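Local coordinates for protein haloacid dehalogenase-like hydrolase (Salmonella enterica subsp. enterica serovar Typhi, PDB 4EZE) that probably hydrolyses O-phosphoserine to serine and phosphate with the help of magnesium, the last step of serine biosynthesis, at residues 53-58 with 70-75; 99-105 with 311-315; 171-176 with 205-211. One frame throughout, in Å; residues are numbered along the deposited sequence.

Contact 1 of 3, residues 53-58 with 70-75; sequences FPLLFD and LKLTLP
Leu72 lays its CD1 methyl over one face of the Phe57 ring, a CH-pi contact 3.9 Å from CD1 to the ring centroid and displaced toward the rim. The two residues form the non-hydrogen-bonded pair of an antiparallel beta hairpin, whose strands 56-62 and 67-75 make one margin of a four-stranded sheet. Phe57 has its CG beside the backbone N (chi1 -86°), which swings the ring back over the partner strand; there Phe57 CD1 also meets Leu70 CD2, 3.7 Å away. Helix 34-45 covers the Phe57 and Leu70 part of this face, with Gln38 and Gln42 against Phe57 and Phe37 against Leu70, while Leu72 touches Phe28 of strand 23-29. Further along, Leu55 brings its CD2 to Leu74 CB at 3.8 Å, before the chain drifts off at its start, where Pro54 CD and Phe53 CB touch the Pro75 ring.

The other face carries Leu56, Thr73, Asp58 and Lys71. Leu56 and Thr73 meet through their CB atoms. Thr73 holds OG1 beside its backbone N (chi1 -53°), where water 1 lies 2.7 Å from OG1 and donates to Leu56 O. Leu56 O also accepts Thr73 N at 2.7 Å, while Leu56 N returns a nearly straight bond to Thr73 O (178°). Asp58 and Lys71 pair in the same way through their backbones, yet their charged ends part: Asp58 bridges to Arg60, and Lys71 NZ hydrogen-bonds to O of Leu317, the C-terminal residue.

The ladder thus has one aromatic and aliphatic face, partly covered by a helix, and one mixed face, where Leu56 and Thr73 with their water adjoin the charged pair. Leu56 O is gripped by both an amide and a water.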
loop_
_atom_site.group_PDB
_atom_site.type_symbol
_atom_site.label_atom_id
_atom_site.label_comp_id
_atom_site.label_asym_id
_atom_site.label_seq_id
_atom_site.Cartn_x
_atom_site.Cartn_y
_atom_site.Cartn_z
ATOM N N PHE A 53 26.736 -23.246 7.737
ATOM C CA PHE A 53 26.037 -21.981 7.531
ATOM C C PHE A 53 26.811 -20.814 8.122
ATOM O O PHE A 53 27.624 -20.983 9.025
ATOM C CB PHE A 53 24.634 -22.037 8.138
ATOM C CG PHE A 53 24.623 -22.282 9.618
ATOM C CD1 PHE A 53 23.964 -21.417 10.472
ATOM C CD2 PHE A 53 25.276 -23.379 10.159
ATOM C CE1 PHE A 53 23.951 -21.642 11.836
ATOM C CE2 PHE A 53 25.268 -23.607 11.524
ATOM C CZ PHE A 53 24.606 -22.738 12.361
ATOM N N PRO A 54 26.558 -19.622 7.593
ATOM C CA PRO A 54 27.200 -18.416 8.108
ATOM C C PRO A 54 26.215 -17.255 8.182
ATOM O O PRO A 54 25.480 -17.008 7.233
ATOM C CB PRO A 54 28.282 -18.127 7.061
ATOM C CG PRO A 54 27.972 -19.020 5.874
ATOM C CD PRO A 54 26.665 -19.687 6.128
ATOM N N LEU A 55 26.200 -16.554 9.308
ATOM C CA LEU A 55 25.309 -15.420 9.485
ATOM C C LEU A 55 26.078 -14.126 9.399
ATOM O O LEU A 55 26.919 -13.834 10.240
ATOM C CB LEU A 55 24.596 -15.497 10.828
ATOM C CG LEU A 55 23.671 -16.694 10.984
ATOM C CD1 LEU A 55 22.623 -16.405 12.032
ATOM C CD2 LEU A 55 23.032 -17.039 9.661
ATOM N N LEU A 56 25.777 -13.344 8.376
ATOM C CA LEU A 56 26.457 -12.080 8.188
ATOM C C LEU A 56 25.554 -10.924 8.591
ATOM O O LEU A 56 24.527 -10.689 7.978
ATOM C CB LEU A 56 26.895 -11.947 6.736
ATOM C CG LEU A 56 27.786 -10.766 6.377
ATOM C CD1 LEU A 56 28.751 -10.453 7.502
ATOM C CD2 LEU A 56 28.524 -11.073 5.093
ATOM N N PHE A 57 25.953 -10.217 9.636
ATOM C CA PHE A 57 25.198 -9.099 10.172
ATOM C C PHE A 57 25.974 -7.836 9.946
ATOM O O PHE A 57 27.092 -7.711 10.422
ATOM C CB PHE A 57 25.055 -9.234 11.681
ATOM C CG PHE A 57 23.894 -10.061 12.108
ATOM C CD1 PHE A 57 22.604 -9.656 11.823
ATOM C CD2 PHE A 57 24.090 -11.229 12.811
ATOM C CE1 PHE A 57 21.525 -10.413 12.225
ATOM C CE2 PHE A 57 23.016 -11.993 13.221
ATOM C CZ PHE A 57 21.733 -11.584 12.928
ATOM N N ASP A 58 25.374 -6.882 9.254
ATOM C CA ASP A 58 26.050 -5.632 8.995
ATOM C C ASP A 58 25.091 -4.492 9.321
ATOM O O ASP A 58 23.983 -4.430 8.790
ATOM C CB ASP A 58 26.521 -5.598 7.528
ATOM C CG ASP A 58 27.730 -4.718 7.326
ATOM O OD1 ASP A 58 28.154 -4.047 8.291
ATOM O OD2 ASP A 58 28.261 -4.696 6.195
ATOM N N LEU A 70 19.668 -2.995 10.137
ATOM C CA LEU A 70 20.510 -4.170 10.309
ATOM C C LEU A 70 20.328 -5.077 9.104
ATOM O O LEU A 70 19.212 -5.414 8.744
ATOM C CB LEU A 70 20.134 -4.936 11.579
ATOM C CG LEU A 70 21.039 -6.132 11.893
ATOM C CD1 LEU A 70 22.439 -5.695 12.317
ATOM C CD2 LEU A 70 20.398 -6.972 12.975
ATOM N N LYS A 71 21.423 -5.457 8.458
ATOM C CA LYS A 71 21.308 -6.308 7.283
ATOM C C LYS A 71 21.835 -7.710 7.607
ATOM O O LYS A 71 22.890 -7.865 8.190
ATOM C CB LYS A 71 22.044 -5.692 6.090
ATOM C CG LYS A 71 22.018 -6.557 4.830
ATOM C CD LYS A 71 22.766 -5.868 3.699
ATOM C CE LYS A 71 23.003 -6.778 2.500
ATOM N NZ LYS A 71 23.974 -6.104 1.582
ATOM N N LEU A 72 21.080 -8.730 7.254
ATOM C CA LEU A 72 21.486 -10.071 7.606
ATOM C C LEU A 72 21.569 -10.867 6.327
ATOM O O LEU A 72 20.625 -10.866 5.532
ATOM C CB LEU A 72 20.478 -10.725 8.567
ATOM C CG LEU A 72 20.548 -12.260 8.580
ATOM C CD1 LEU A 72 21.863 -12.723 9.196
ATOM C CD2 LEU A 72 19.374 -12.893 9.314
ATOM N N THR A 73 22.699 -11.534 6.116
ATOM C CA THR A 73 22.817 -12.437 4.982
ATOM C C THR A 73 22.914 -13.848 5.507
ATOM O O THR A 73 23.681 -14.136 6.417
ATOM C CB THR A 73 24.025 -12.098 4.108
ATOM O OG1 THR A 73 23.959 -10.712 3.741
ATOM C CG2 THR A 73 24.008 -12.943 2.863
ATOM N N LEU A 74 22.067 -14.704 4.964
ATOM C CA LEU A 74 21.998 -16.086 5.379
ATOM C C LEU A 74 21.641 -16.956 4.189
ATOM O O LEU A 74 21.159 -16.465 3.179
ATOM C CB LEU A 74 20.996 -16.267 6.520
ATOM C CG LEU A 74 19.509 -16.310 6.191
ATOM C CD1 LEU A 74 18.703 -16.476 7.451
ATOM C CD2 LEU A 74 19.085 -15.072 5.446
ATOM N N PRO A 75 21.901 -18.246 4.310
ATOM C CA PRO A 75 21.648 -19.189 3.233
ATOM C C PRO A 75 20.189 -19.191 2.864
ATOM O O PRO A 75 19.339 -19.065 3.717
ATOM C CB PRO A 75 22.019 -20.524 3.862
ATOM C CG PRO A 75 22.922 -20.199 5.002
ATOM C CD PRO A 75 22.957 -18.722 5.202
HETATM O O HOH W 1 24.586 -9.024 5.714
#

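Contact 2 of 3, residues 99-105 with 311-315; sequences FIKPQPL and FLIED
Leu312 lies over one face of the Phe99 ring, displaced toward its rim, and this apolar packing joins the loop after strand 97-100 to the C-terminal tail. Leu312 CD2 is 3.6 Å from Phe99 CD1, and Leu312 CD1 is 3.9 Å from Phe99 CE1. Leu312 CD2 also meets Pro102 CD at 3.9 Å, so one methyl fills the corner between ring and proline. Phe311 adds only its CB to Phe99; its own ring turns away to meet Tyr27 and Tyr69.

Leu105 works differently, since it is set mostly against main-chain atoms. With CG opposite the backbone N (chi1 -165°), Leu105 directs CD1 to Leu312 O at 3.4 Å and CD2 to Asp315 N at 3.7 Å, filling the curve of the tail from inside.

The polar part rests on Lys101, whose extended chain runs across to Asp315. Lys101 NZ makes a salt bridge to OD1 of Asp315 at 3.0 Å, meeting the oxygen from above the carboxylate plane, 52° out of it, and adds a weak bond to the Asp315 carbonyl. Water 2 is modelled beside both NZ and that carbonyl, but too close to NZ for its placement to be trusted.

Hydrophobic packing therefore makes the inner part of this junction between the N-terminal antiparallel sheet and the tail, with Thr283 and Ile285 of the parallel sheet also against Leu312. Aliphatic and aromatic groups are buried there, whereas one salt bridge and one weak bond to a carbonyl hold the solvent-side end, where Asp315 is exposed.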
loop_
_atom_site.group_PDB
_atom_site.type_symbol
_atom_site.label_atom_id
_atom_site.label_comp_id
_atom_site.label_asym_id
_atom_site.label_seq_id
_atom_site.Cartn_x
_atom_site.Cartn_y
_atom_site.Cartn_z
ATOM N N PHE A 99 12.362 -6.716 5.843
ATOM C CA PHE A 99 12.107 -7.124 4.476
ATOM C C PHE A 99 13.046 -8.231 4.075
ATOM O O PHE A 99 14.253 -8.176 4.346
ATOM C CB PHE A 99 12.286 -5.955 3.529
ATOM C CG PHE A 99 11.148 -5.006 3.554
ATOM C CD1 PHE A 99 9.935 -5.361 2.987
ATOM C CD2 PHE A 99 11.268 -3.775 4.177
ATOM C CE1 PHE A 99 8.863 -4.490 3.013
ATOM C CE2 PHE A 99 10.197 -2.902 4.207
ATOM C CZ PHE A 99 8.996 -3.260 3.622
ATOM N N ILE A 100 12.480 -9.251 3.451
ATOM C CA ILE A 100 13.283 -10.252 2.793
ATOM C C ILE A 100 13.500 -9.753 1.383
ATOM O O ILE A 100 12.565 -9.644 0.603
ATOM C CB ILE A 100 12.593 -11.611 2.777
ATOM C CG1 ILE A 100 12.585 -12.201 4.191
ATOM C CG2 ILE A 100 13.316 -12.556 1.831
ATOM C CD1 ILE A 100 11.575 -13.321 4.331
ATOM N N LYS A 101 14.740 -9.412 1.069
ATOM C CA LYS A 101 15.047 -8.852 -0.237
ATOM C C LYS A 101 14.569 -9.761 -1.368
ATOM O O LYS A 101 14.927 -10.927 -1.445
ATOM C CB LYS A 101 16.534 -8.578 -0.352
ATOM C CG LYS A 101 16.957 -7.975 -1.678
ATOM C CD LYS A 101 18.434 -7.603 -1.626
ATOM C CE LYS A 101 18.963 -7.125 -2.966
ATOM N NZ LYS A 101 20.299 -6.485 -2.794
ATOM N N PRO A 102 13.723 -9.223 -2.247
ATOM C CA PRO A 102 13.280 -10.023 -3.363
ATOM C C PRO A 102 14.439 -10.327 -4.333
ATOM O O PRO A 102 15.372 -9.547 -4.438
ATOM C CB PRO A 102 12.232 -9.126 -4.036
ATOM C CG PRO A 102 11.882 -8.078 -3.033
ATOM C CD PRO A 102 13.130 -7.877 -2.242
ATOM N N GLN A 103 14.371 -11.459 -5.021
ATOM C CA GLN A 103 15.353 -11.812 -6.040
ATOM C C GLN A 103 14.624 -12.469 -7.200
ATOM O O GLN A 103 13.998 -13.503 -7.054
ATOM C CB GLN A 103 16.449 -12.719 -5.471
ATOM C CG GLN A 103 17.681 -11.953 -5.008
ATOM C CD GLN A 103 18.275 -12.504 -3.720
ATOM O OE1 GLN A 103 18.117 -13.687 -3.409
ATOM N NE2 GLN A 103 18.958 -11.642 -2.959
ATOM N N PRO A 104 14.665 -11.822 -8.357
ATOM C CA PRO A 104 15.449 -10.615 -8.483
ATOM C C PRO A 104 14.746 -9.399 -7.836
ATOM O O PRO A 104 13.549 -9.453 -7.542
ATOM C CB PRO A 104 15.533 -10.436 -9.999
ATOM C CG PRO A 104 14.290 -11.092 -10.534
ATOM C CD PRO A 104 13.729 -12.001 -9.477
ATOM N N LEU A 105 15.490 -8.316 -7.629
ATOM C CA LEU A 105 14.928 -7.075 -7.128
ATOM C C LEU A 105 14.126 -6.427 -8.243
ATOM O O LEU A 105 14.533 -6.462 -9.388
ATOM C CB LEU A 105 16.044 -6.136 -6.679
ATOM C CG LEU A 105 15.601 -4.967 -5.802
ATOM C CD1 LEU A 105 15.212 -5.448 -4.410
ATOM C CD2 LEU A 105 16.694 -3.919 -5.708
ATOM N N PHE A 311 14.074 -0.347 0.529
ATOM C CA PHE A 311 14.655 -1.705 0.599
ATOM C C PHE A 311 14.213 -2.636 -0.510
ATOM O O PHE A 311 14.786 -3.697 -0.714
ATOM C CB PHE A 311 14.431 -2.336 1.975
ATOM C CG PHE A 311 15.120 -1.584 3.057
ATOM C CD1 PHE A 311 14.427 -0.629 3.793
ATOM C CD2 PHE A 311 16.485 -1.744 3.263
ATOM C CE1 PHE A 311 15.066 0.115 4.768
ATOM C CE2 PHE A 311 17.139 -1.009 4.242
ATOM C CZ PHE A 311 16.434 -0.076 4.995
ATOM N N LEU A 312 13.190 -2.238 -1.238
ATOM C CA LEU A 312 12.699 -3.106 -2.261
ATOM C C LEU A 312 13.047 -2.560 -3.648
ATOM O O LEU A 312 12.667 -3.150 -4.645
ATOM C CB LEU A 312 11.188 -3.265 -2.135
ATOM C CG LEU A 312 10.644 -3.724 -0.781
ATOM C CD1 LEU A 312 9.159 -3.419 -0.756
ATOM C CD2 LEU A 312 10.858 -5.193 -0.519
ATOM N N ILE A 313 13.753 -1.438 -3.722
ATOM C CA ILE A 313 14.079 -0.899 -5.041
ATOM C C ILE A 313 15.529 -0.465 -5.205
ATOM O O ILE A 313 15.987 -0.277 -6.332
ATOM C CB ILE A 313 13.143 0.253 -5.443
ATOM C CG1 ILE A 313 13.369 1.465 -4.549
ATOM C CG2 ILE A 313 11.690 -0.204 -5.372
ATOM C CD1 ILE A 313 12.585 2.667 -5.024
ATOM N N GLU A 314 16.239 -0.312 -4.091
ATOM C CA GLU A 314 17.669 0.047 -4.099
ATOM C C GLU A 314 18.513 -1.202 -3.814
ATOM O O GLU A 314 18.334 -1.851 -2.791
ATOM C CB GLU A 314 17.969 1.128 -3.054
ATOM C CG GLU A 314 19.449 1.492 -2.932
ATOM C CD GLU A 314 20.115 1.648 -4.305
ATOM O OE1 GLU A 314 19.744 2.568 -5.061
ATOM O OE2 GLU A 314 21.013 0.854 -4.641
ATOM N N ASP A 315 19.414 -1.547 -4.726
ATOM C CA ASP A 315 20.171 -2.789 -4.625
ATOM C C ASP A 315 21.377 -2.592 -3.717
ATOM O O ASP A 315 21.869 -3.532 -3.092
ATOM C CB ASP A 315 20.622 -3.223 -6.017
ATOM C CG ASP A 315 21.288 -4.576 -6.023
ATOM O OD1 ASP A 315 20.645 -5.577 -5.625
ATOM O OD2 ASP A 315 22.456 -4.644 -6.456
HETATM O O HOH W 2 21.483 -5.724 -0.791
#

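Contact 3 of 3, residues 171-176 with 205-211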
loop_
_atom_site.group_PDB
_atom_site.type_symbol
_atom_site.label_atom_id
_atom_site.label_comp_id
_atom_site.label_asym_id
_atom_site.label_seq_id
_atom_site.Cartn_x
_atom_site.Cartn_y
_atom_site.Cartn_z
ATOM N N LEU A 171 -16.404 18.636 -1.728
ATOM C CA LEU A 171 -15.527 17.544 -2.118
ATOM C C LEU A 171 -14.072 17.991 -2.221
ATOM O O LEU A 171 -13.162 17.332 -1.702
ATOM C CB LEU A 171 -15.973 17.005 -3.465
ATOM C CG LEU A 171 -17.325 16.314 -3.515
ATOM C CD1 LEU A 171 -17.692 16.067 -4.971
ATOM C CD2 LEU A 171 -17.292 14.996 -2.753
ATOM N N ASN A 172 -13.844 19.103 -2.902
ATOM C CA ASN A 172 -12.495 19.605 -3.054
ATOM C C ASN A 172 -11.915 19.950 -1.695
ATOM O O ASN A 172 -10.751 19.683 -1.423
ATOM C CB ASN A 172 -12.473 20.826 -3.965
ATOM C CG ASN A 172 -12.522 20.461 -5.431
ATOM O OD1 ASN A 172 -12.020 19.422 -5.841
ATOM N ND2 ASN A 172 -13.119 21.327 -6.232
ATOM N N ALA A 173 -12.737 20.548 -0.845
ATOM C CA ALA A 173 -12.310 20.903 0.493
ATOM C C ALA A 173 -11.970 19.665 1.295
ATOM O O ALA A 173 -10.993 19.648 2.026
ATOM C CB ALA A 173 -13.382 21.698 1.190
ATOM N N VAL A 174 -12.786 18.632 1.164
ATOM C CA VAL A 174 -12.540 17.388 1.870
ATOM C C VAL A 174 -11.246 16.765 1.387
ATOM O O VAL A 174 -10.453 16.262 2.170
ATOM C CB VAL A 174 -13.688 16.401 1.676
ATOM C CG1 VAL A 174 -13.349 15.073 2.305
ATOM C CG2 VAL A 174 -14.953 16.954 2.277
ATOM N N CYS A 175 -11.035 16.817 0.083
ATOM C CA CYS A 175 -9.830 16.284 -0.520
ATOM C C CYS A 175 -8.611 17.042 -0.027
ATOM O O CYS A 175 -7.570 16.461 0.227
ATOM C CB CYS A 175 -9.914 16.374 -2.037
ATOM S SG CYS A 175 -8.542 15.609 -2.873
ATOM N N ASP A 176 -8.761 18.349 0.111
ATOM C CA ASP A 176 -7.674 19.214 0.539
ATOM C C ASP A 176 -7.165 18.892 1.937
ATOM O O ASP A 176 -5.985 19.032 2.211
ATOM C CB ASP A 176 -8.064 20.683 0.416
ATOM C CG ASP A 176 -7.979 21.187 -1.007
ATOM O OD1 ASP A 176 -7.693 20.377 -1.907
ATOM O OD2 ASP A 176 -8.196 22.392 -1.229
ATOM N N LEU A 205 -13.406 7.700 -5.393
ATOM C CA LEU A 205 -13.849 8.727 -6.335
ATOM C C LEU A 205 -12.741 9.300 -7.205
ATOM O O LEU A 205 -11.642 9.574 -6.741
ATOM C CB LEU A 205 -14.496 9.890 -5.579
ATOM C CG LEU A 205 -15.803 9.611 -4.834
ATOM C CD1 LEU A 205 -16.284 10.840 -4.094
ATOM C CD2 LEU A 205 -16.878 9.170 -5.793
ATOM N N ASP A 206 -13.064 9.555 -8.466
ATOM C CA ASP A 206 -12.087 10.098 -9.391
ATOM C C ASP A 206 -11.730 11.525 -9.038
ATOM O O ASP A 206 -10.651 12.012 -9.378
ATOM C CB ASP A 206 -12.623 10.061 -10.819
ATOM C CG ASP A 206 -13.964 10.805 -10.965
ATOM O OD1 ASP A 206 -15.001 10.344 -10.419
ATOM O OD2 ASP A 206 -13.981 11.847 -11.655
ATOM N N ILE A 207 -12.641 12.252 -8.416
ATOM C CA ILE A 207 -12.292 13.626 -8.122
ATOM C C ILE A 207 -11.115 13.629 -7.166
ATOM O O ILE A 207 -10.171 14.384 -7.344
ATOM C CB ILE A 207 -13.470 14.445 -7.573
ATOM C CG1 ILE A 207 -13.089 15.919 -7.511
ATOM C CG2 ILE A 207 -13.884 13.946 -6.216
ATOM C CD1 ILE A 207 -14.221 16.822 -7.137
ATOM N N PHE A 208 -11.164 12.768 -6.160
ATOM C CA PHE A 208 -10.044 12.631 -5.246
ATOM C C PHE A 208 -8.807 12.057 -5.908
ATOM O O PHE A 208 -7.710 12.558 -5.722
ATOM C CB PHE A 208 -10.423 11.732 -4.079
ATOM C CG PHE A 208 -11.274 12.398 -3.057
ATOM C CD1 PHE A 208 -12.477 12.955 -3.404
ATOM C CD2 PHE A 208 -10.873 12.458 -1.745
ATOM C CE1 PHE A 208 -13.259 13.563 -2.469
ATOM C CE2 PHE A 208 -11.659 13.066 -0.806
ATOM C CZ PHE A 208 -12.856 13.620 -1.172
ATOM N N THR A 209 -8.997 11.008 -6.695
ATOM C CA THR A 209 -7.880 10.311 -7.301
ATOM C C THR A 209 -7.086 11.163 -8.267
ATOM O O THR A 209 -5.867 11.203 -8.209
ATOM C CB THR A 209 -8.379 9.086 -8.062
ATOM O OG1 THR A 209 -9.010 8.190 -7.150
ATOM C CG2 THR A 209 -7.238 8.378 -8.733
ATOM N N GLN A 210 -7.784 11.866 -9.144
ATOM C CA GLN A 210 -7.120 12.731 -10.101
ATOM C C GLN A 210 -6.431 13.891 -9.410
ATOM O O GLN A 210 -5.332 14.275 -9.770
ATOM C CB GLN A 210 -8.095 13.211 -11.171
ATOM C CG GLN A 210 -8.641 12.090 -12.025
ATOM C CD GLN A 210 -7.562 11.156 -12.522
ATOM O OE1 GLN A 210 -6.495 11.589 -12.929
ATOM N NE2 GLN A 210 -7.841 9.869 -12.495
ATOM N N ARG A 211 -7.096 14.443 -8.408
ATOM C CA ARG A 211 -6.563 15.565 -7.665
ATOM C C ARG A 211 -5.275 15.169 -6.955
ATOM O O ARG A 211 -4.300 15.909 -6.951
ATOM C CB ARG A 211 -7.611 16.046 -6.670
ATOM C CG ARG A 211 -7.453 17.475 -6.217
ATOM C CD ARG A 211 -8.763 17.995 -5.655
ATOM N NE ARG A 211 -8.553 19.062 -4.689
ATOM C CZ ARG A 211 -8.638 20.353 -4.971
ATOM N NH1 ARG A 211 -8.933 20.741 -6.200
ATOM N NH2 ARG A 211 -8.427 21.251 -4.024
#
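Helices 168-176 and 206-216 pack at a crossing angle of -48°, their short segments 10.0 Å apart at the axes, with Cys175 and Phe208 the nearest backbone pair. The pairing belongs to the HAD-like hydrolase fold: helix 206-216 follows strand 197-202 of its parallel sheet and leads on to strand 220-224, while helix 168-176 lies among the helices between strands 110-113 and 197-202. Leu205 stands at the N-cap position of the second helix.

Phe208 has its CG beside the backbone N (chi1 -77°), which carries the ring across to helix 168-176. There Cys175 CB stands over the centre of one face, 4.0 Å from the Phe208 ring centroid. The sulfur follows over the same face in a sulfur-aromatic contact, and Val174 CG1 comes in at the ring edge, 3.8 Å from Phe208 CZ. Ile128 and Met115 also touch Phe208, whose side chain is about 6 Å from that of Asp116, the predicted proton donor; the ring thus belongs to the packing next to the probable active site.

Beside the ring, Ile207 and Arg211, one turn apart, form the neighbouring ridge. Ile207 CD1 meets Leu171 CB at 4.1 Å and Asn172 OD1 at 3.6 Å. Arg211 reaches out with an extended chain to a salt bridge with Asp176, whose OD1 is modelled so close to Arg211 NH2 that the exact length is doubtful; Arg211 NE adds a weak bond to the same OD1. Cys175 SG also lies at the guanidinium edge, while the Asn172 amide stacks over one face, the planes 28° apart and Asn172 CG 3.7 Å above the guanidinium of Arg211.

From the N terminus, contact 1 comes first: it closes the short hairpin between strands 56-62 and 67-75 at one margin of the antiparallel sheet. Helix 81-93 then leads to strand 97-100 at the other margin, where contact 2 opens. Its loop stays open through nearly all of the hydrolase fold and closes only in the C-terminal tail. Within that long excursion falls contact 3, a local closure between helices 168-176 and 206-216. Contacts 1 and 2 are thus in series, as are 1 and 3, and none cross. The first two share a sheet, their centres about 15 Å apart; contact 3 lies beyond the chain's centre, with about 33 Å between the centres of contacts 2 and 3.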